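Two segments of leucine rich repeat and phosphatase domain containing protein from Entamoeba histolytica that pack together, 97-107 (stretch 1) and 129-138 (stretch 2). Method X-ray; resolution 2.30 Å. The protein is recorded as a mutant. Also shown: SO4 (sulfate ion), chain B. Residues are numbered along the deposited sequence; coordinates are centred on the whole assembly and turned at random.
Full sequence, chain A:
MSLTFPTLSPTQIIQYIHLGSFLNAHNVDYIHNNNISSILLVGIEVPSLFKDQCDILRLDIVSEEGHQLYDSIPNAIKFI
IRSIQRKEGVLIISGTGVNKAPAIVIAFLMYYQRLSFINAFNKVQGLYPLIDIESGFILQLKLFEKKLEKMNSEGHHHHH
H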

# COMPACT_ATOMS: atom_id res chain seq x y z
N GLY A 97 -9.13 5.04 -1.76
CA GLY A 97 -8.58 3.68 -1.89
C GLY A 97 -8.08 3.41 -3.31
O GLY A 97 -7.73 2.30 -3.67
N VAL A 98 -8.00 4.44 -4.11
CA VAL A 98 -7.82 4.25 -5.54
C VAL A 98 -6.42 4.72 -6.07
O VAL A 98 -5.90 4.20 -7.07
N ASN A 99 -5.81 5.66 -5.35
CA ASN A 99 -4.69 6.43 -5.84
C ASN A 99 -3.47 6.21 -4.90
O ASN A 99 -2.58 5.41 -5.22
N LYS A 100 -3.48 6.87 -3.74
CA LYS A 100 -2.37 6.79 -2.78
C LYS A 100 -2.09 5.39 -2.16
O LYS A 100 -0.93 4.95 -2.12
N ALA A 101 -3.12 4.70 -1.67
CA ALA A 101 -2.90 3.38 -1.08
C ALA A 101 -2.31 2.36 -2.11
O ALA A 101 -1.39 1.58 -1.78
N PRO A 102 -2.84 2.36 -3.35
CA PRO A 102 -2.26 1.42 -4.32
C PRO A 102 -0.78 1.74 -4.68
O PRO A 102 -0.01 0.80 -4.89
N ALA A 103 -0.42 3.03 -4.76
CA ALA A 103 0.96 3.44 -5.00
C ALA A 103 1.91 2.87 -3.93
O ALA A 103 2.97 2.34 -4.26
N ILE A 104 1.51 2.95 -2.66
CA ILE A 104 2.28 2.35 -1.58
C ILE A 104 2.43 0.84 -1.73
O ILE A 104 3.51 0.29 -1.47
N VAL A 105 1.34 0.16 -2.08
CA VAL A 105 1.37 -1.29 -2.24
C VAL A 105 2.32 -1.69 -3.39
O VAL A 105 3.06 -2.68 -3.29
N ILE A 106 2.29 -0.91 -4.47
CA ILE A 106 3.23 -1.09 -5.54
C ILE A 106 4.72 -0.96 -5.06
O ILE A 106 5.51 -1.86 -5.35
N ALA A 107 5.08 0.14 -4.39
CA ALA A 107 6.41 0.33 -3.84
C ALA A 107 6.84 -0.89 -3.01
O ALA A 107 7.98 -1.42 -3.16
N PRO A 129 -9.06 -3.63 -10.08
CA PRO A 129 -9.30 -2.93 -11.37
C PRO A 129 -9.60 -1.43 -11.23
O PRO A 129 -9.42 -0.70 -12.17
N LEU A 130 -9.99 -0.98 -10.04
CA LEU A 130 -10.25 0.45 -9.81
C LEU A 130 -9.01 1.33 -9.65
O LEU A 130 -9.13 2.55 -9.50
N ILE A 131 -7.83 0.73 -9.64
CA ILE A 131 -6.58 1.48 -9.58
C ILE A 131 -6.54 2.74 -10.48
O ILE A 131 -6.78 2.69 -11.71
N ASP A 132 -6.21 3.89 -9.89
CA ASP A 132 -6.14 5.10 -10.70
C ASP A 132 -5.20 6.10 -10.07
O ASP A 132 -5.59 7.01 -9.33
N ILE A 133 -3.92 5.91 -10.37
CA ILE A 133 -2.89 6.61 -9.61
C ILE A 133 -2.53 7.85 -10.37
O ILE A 133 -2.24 7.75 -11.53
N GLU A 134 -2.53 9.00 -9.72
CA GLU A 134 -2.06 10.24 -10.36
C GLU A 134 -0.62 10.16 -10.89
O GLU A 134 0.27 9.58 -10.27
N SER A 135 -0.36 10.78 -12.04
CA SER A 135 0.96 10.69 -12.67
C SER A 135 2.17 11.20 -11.83
O SER A 135 3.26 10.64 -11.95
N GLY A 136 2.00 12.22 -10.99
CA GLY A 136 3.06 12.58 -10.05
C GLY A 136 3.46 11.44 -9.09
O GLY A 136 4.64 11.29 -8.72
N PHE A 137 2.49 10.63 -8.68
CA PHE A 137 2.82 9.47 -7.89
C PHE A 137 3.54 8.38 -8.67
O PHE A 137 4.46 7.77 -8.11
N ILE A 138 3.13 8.14 -9.93
CA ILE A 138 3.77 7.16 -10.82
C ILE A 138 5.27 7.54 -10.97
O ILE A 138 6.18 6.69 -10.86

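Two hydrogen bonds fix the register where the loop before the first helix meets the extended backbone of stretch 2. D132 N donates to V98 O at 2.9 Å with an N-H...O angle of 170°, nearly linear. The second uses a side chain: N99, in the t rotamer (chi1 175°, chi2 31°), starts sideways from CA but brings OD1 to 2.8 Å from E134 N, at 158°. N99 and E134 both sit at N-cap positions, yet the N99 side chain makes no capping bond to its own helix; its amide oxygen serves the other stretch instead.

Most of the apolar contacts involve P102, A103 and I106 of the first helix; V98 adds one from the loop before it. P102, A103 and I106 direct CA-to-CB toward stretch 2; I106 lies four residues after P102 and three after A103, about one helical turn, which brings it to the same side of the helix as those two neighbours. I133 (chi1 m, chi2 t) starts sideways, but its end reaches in, so that its CD1 lies 3.6 Å from I106 CD1 and 4.1 Å from P102 CB, while its CG2 is 4.2 Å from A103 CB. I131 (t, t) starts away, yet its CG1 comes within 4.1 Å of P102 CB and its CD1 within 4.1 Å of I106 CD1. At the other end of the contact, V98, with chi1 off-well at 126°, sets CG2 4.0 Å from L130 CB.

F137 (chi1 m) points toward stretch 1. N99 OD1 approaches the edge of its ring, 3.5 Å from F137 CD2, whereas K100 CG lies obliquely, 3.5 Å from F137 CE2.

The sulfate, probably from the crystallisation liquor, binds stretch 1. SO4 O1 accepts from V98 N and N99 N, each at 3.0 Å. SO4 O2 receives a weak bond from K100 N at 3.3 Å and a very short one from K100 NZ at 2.4 Å.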

# COMPACT_ATOMS: atom_id res chain seq x y z
CB VAL A 98 -9.04 4.97 -6.26
CG1 VAL A 98 -8.61 5.96 -7.31
CG2 VAL A 98 -10.09 3.97 -6.74
CB ASN A 99 -5.12 7.89 -5.90
CG ASN A 99 -4.02 8.84 -6.28
OD1 ASN A 99 -3.11 8.49 -7.03
ND2 ASN A 99 -4.11 10.09 -5.77
CB LYS A 100 -2.53 7.83 -1.68
CG LYS A 100 -2.25 9.23 -2.13
CD LYS A 100 -2.35 10.19 -0.94
CE LYS A 100 -3.53 11.13 -1.03
NZ LYS A 100 -4.81 10.40 -0.95
CB ALA A 101 -4.15 2.81 -0.40
CB PRO A 102 -3.16 1.56 -5.55
CG PRO A 102 -4.53 2.04 -4.95
CD PRO A 102 -4.13 2.93 -3.81
CB ALA A 103 1.08 4.97 -5.09
CB ILE A 104 1.71 2.72 -0.15
CG1 ILE A 104 1.95 4.18 0.18
CG2 ILE A 104 2.32 1.84 0.99
CD1 ILE A 104 3.43 4.55 0.25
CB VAL A 105 -0.07 -1.90 -2.43
CG1 VAL A 105 -0.03 -3.34 -2.91
CG2 VAL A 105 -0.89 -1.82 -1.10
CB ILE A 106 2.93 -0.17 -6.71
CG1 ILE A 106 1.59 -0.58 -7.36
CG2 ILE A 106 4.10 -0.20 -7.73
CD1 ILE A 106 1.11 0.35 -8.49
CB ALA A 107 6.46 1.58 -3.01
CB PRO A 129 -10.51 -3.67 -11.97
CG PRO A 129 -10.72 -4.93 -11.06
CD PRO A 129 -10.16 -4.54 -9.72
CB LEU A 130 -11.16 0.62 -8.58
CG LEU A 130 -12.59 0.04 -8.71
CD1 LEU A 130 -13.48 0.56 -7.58
CD2 LEU A 130 -13.22 0.37 -10.09
CB ILE A 131 -5.36 0.53 -9.87
CG1 ILE A 131 -4.03 1.21 -9.53
CG2 ILE A 131 -5.40 -0.06 -11.31
CD1 ILE A 131 -2.85 0.21 -9.44
CB ASP A 132 -7.54 5.70 -10.92
CG ASP A 132 -7.53 6.91 -11.86
OD1 ASP A 132 -6.51 7.15 -12.58
OD2 ASP A 132 -8.54 7.64 -11.85
CB ILE A 133 -1.62 5.70 -9.36
CG1 ILE A 133 -2.04 4.45 -8.59
CG2 ILE A 133 -0.49 6.50 -8.63
CD1 ILE A 133 -1.00 3.31 -8.51
CB GLU A 134 -2.22 11.44 -9.41
CG GLU A 134 -3.65 11.67 -8.93
CD GLU A 134 -3.77 12.86 -7.96
OE1 GLU A 134 -2.84 13.15 -7.14
OE2 GLU A 134 -4.83 13.52 -8.02
CB SER A 135 0.98 11.35 -14.05
OG SER A 135 0.76 12.74 -13.88
CB PHE A 137 1.59 8.94 -7.18
CG PHE A 137 1.14 9.83 -6.04
CD1 PHE A 137 2.08 10.38 -5.15
CD2 PHE A 137 -0.23 10.12 -5.85
CE1 PHE A 137 1.69 11.19 -4.10
CE2 PHE A 137 -0.64 10.95 -4.78
CZ PHE A 137 0.31 11.46 -3.90
CB ILE A 138 3.12 7.13 -12.22
CG1 ILE A 138 1.68 6.56 -12.20
CG2 ILE A 138 3.98 6.31 -13.20
CD1 ILE A 138 1.52 5.26 -11.54
S SO4 B . -6.97 8.45 -2.71
O1 SO4 B . -6.88 6.99 -2.92
O2 SO4 B . -5.71 9.14 -2.73
O3 SO4 B . -7.74 8.95 -3.84
O4 SO4 B . -7.56 8.72 -1.42